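PDB 4A27: synaptic vesicle membrane protein VAT-1 homolog-like from Homo sapiens, which probably acts as an oxidoreductase of the quinone oxidoreductase branch of the zinc-containing alcohol dehydrogenase family. Local coordinates for residues Ala325-Arg328 and Ile329-Gly333. Sequence-based numbering, arbitrary orientation.
Sequences AMQR and IHDRG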
loop_
_atom_site.group_PDB
_atom_site.type_symbol
_atom_site.label_atom_id
_atom_site.label_comp_id
_atom_site.label_asym_id
_atom_site.label_seq_id
_atom_site.Cartn_x
_atom_site.Cartn_y
_atom_site.Cartn_z
ATOM N N ALA A 325 18.639 -14.927 -27.529
ATOM C CA ALA A 325 17.476 -14.716 -26.693
ATOM C C ALA A 325 17.577 -13.376 -25.941
ATOM O O ALA A 325 16.593 -12.644 -25.839
ATOM C CB ALA A 325 17.321 -15.849 -25.731
ATOM N N MET A 326 18.744 -13.096 -25.365
ATOM C CA MET A 326 18.967 -11.828 -24.670
ATOM C C MET A 326 18.745 -10.640 -25.558
ATOM O O MET A 326 18.158 -9.633 -25.138
ATOM C CB MET A 326 20.379 -11.751 -24.117
ATOM C CG MET A 326 20.480 -12.431 -22.776
ATOM S SD MET A 326 22.045 -12.078 -22.010
ATOM C CE MET A 326 21.658 -12.357 -20.296
ATOM N N GLN A 327 19.192 -10.767 -26.800
ATOM C CA GLN A 327 19.018 -9.705 -27.775
ATOM C C GLN A 327 17.558 -9.454 -27.977
ATOM O O GLN A 327 17.108 -8.303 -28.023
ATOM C CB GLN A 327 19.654 -10.101 -29.093
ATOM C CG GLN A 327 19.549 -9.047 -30.171
ATOM C CD GLN A 327 20.401 -7.806 -29.835
ATOM O OE1 GLN A 327 21.600 -7.929 -29.584
ATOM N NE2 GLN A 327 19.770 -6.618 -29.796
ATOM N N ARG A 328 16.783 -10.524 -28.077
ATOM C CA ARG A 328 15.327 -10.364 -28.269
ATOM C C ARG A 328 14.644 -9.650 -27.100
ATOM O O ARG A 328 13.747 -8.833 -27.302
ATOM C CB ARG A 328 14.709 -11.729 -28.549
ATOM C CG ARG A 328 13.187 -11.739 -28.848
ATOM C CD ARG A 328 12.793 -13.183 -29.126
ATOM N NE ARG A 328 11.346 -13.422 -29.219
ATOM C CZ ARG A 328 10.684 -13.619 -30.361
ATOM N NH1 ARG A 328 11.305 -13.557 -31.543
ATOM N NH2 ARG A 328 9.379 -13.859 -30.321
ATOM N N ILE A 329 15.056 -9.954 -25.870
ATOM C CA ILE A 329 14.512 -9.271 -24.692
ATOM C C ILE A 329 14.922 -7.792 -24.696
ATOM O O ILE A 329 14.108 -6.915 -24.407
ATOM C CB ILE A 329 15.012 -9.890 -23.371
ATOM C CG1 ILE A 329 14.445 -11.283 -23.183
ATOM C CG2 ILE A 329 14.611 -9.022 -22.180
ATOM C CD1 ILE A 329 15.074 -12.024 -22.030
ATOM N N HIS A 330 16.177 -7.515 -25.049
ATOM C CA HIS A 330 16.618 -6.135 -25.198
ATOM C C HIS A 330 15.760 -5.392 -26.232
ATOM O O HIS A 330 15.369 -4.267 -25.994
ATOM C CB HIS A 330 18.087 -6.080 -25.571
ATOM C CG HIS A 330 18.588 -4.693 -25.858
ATOM N ND1 HIS A 330 18.658 -3.706 -24.893
ATOM C CD2 HIS A 330 19.022 -4.123 -27.006
ATOM C CE1 HIS A 330 19.125 -2.596 -25.435
ATOM N NE2 HIS A 330 19.357 -2.822 -26.715
ATOM N N ASP A 331 15.467 -6.044 -27.354
ATOM C CA ASP A 331 14.689 -5.464 -28.442
ATOM C C ASP A 331 13.188 -5.488 -28.195
ATOM O O ASP A 331 12.415 -5.114 -29.090
ATOM C CB ASP A 331 14.980 -6.214 -29.750
ATOM C CG ASP A 331 16.409 -5.991 -30.259
ATOM O OD1 ASP A 331 17.181 -5.260 -29.611
ATOM O OD2 ASP A 331 16.757 -6.561 -31.311
ATOM N N ARG A 332 12.779 -5.958 -27.013
ATOM C CA ARG A 332 11.380 -5.984 -26.608
ATOM C C ARG A 332 10.464 -6.655 -27.631
ATOM O O ARG A 332 9.315 -6.240 -27.804
ATOM C CB ARG A 332 10.893 -4.558 -26.331
ATOM C CG ARG A 332 11.701 -3.784 -25.274
ATOM C CD ARG A 332 11.162 -2.356 -25.151
ATOM N NE ARG A 332 9.725 -2.353 -25.422
ATOM C CZ ARG A 332 8.768 -2.523 -24.512
ATOM N NH1 ARG A 332 9.069 -2.656 -23.229
ATOM N NH2 ARG A 332 7.493 -2.538 -24.892
ATOM N N GLY A 333 10.984 -7.680 -28.304
ATOM C CA GLY A 333 10.264 -8.360 -29.368
ATOM C C GLY A 333 9.377 -9.507 -28.938
ATOM O O GLY A 333 8.649 -10.065 -29.760
#
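Gln-327 and Asp-331 meet at the end of helix 322-330, one turn apart, by two routes. In the backbone, Asp-331 N donates a hydrogen bond to Gln-327 O at 2.9 Å. In the side chains, Gln-327 NE2 donates to Asp-331 OD1, also at 2.9 Å, and makes a weak, longer bond to OD2. The amide reaches over because Gln-327 bends at chi2 (68°) and its NE2 end turns toward the carboxylate. OD1 lies near the amide plane, but NE2 reaches it from above the carboxylate plane; the two planes stand 57° apart. The same NE2 sits at the ring edge of His-330, 3.8 Å from CD2.

Before this, the helix bonds run regularly: Ile-329 N to Ala-325 O and His-330 N to Met-326 O. The ending is a Schellman motif. Arg-332 takes a positive phi (52°). Gly-333 N bonds back, nearly straight, to Arg-328 O at 3.2 Å. Arg-332 N is satisfied by Ile-329 O. The helix is the crossover of a beta-alpha-beta unit and links the parallel strands 313-317 and 337-341. Met-326 and Ile-329 pack on helix 44-51 and, with Ala-325, on Leu-42.

Arg-328 runs extended from CG to NE. Its NE forms a salt bridge with Asp-314, on the first strand of the unit. Gly-333 O lies over one face of its guanidinium, 3.9 Å from Arg-328 NH2. Beyond the turn, Arg-332 O accepts a hydrogen bond from Lys-179 NZ.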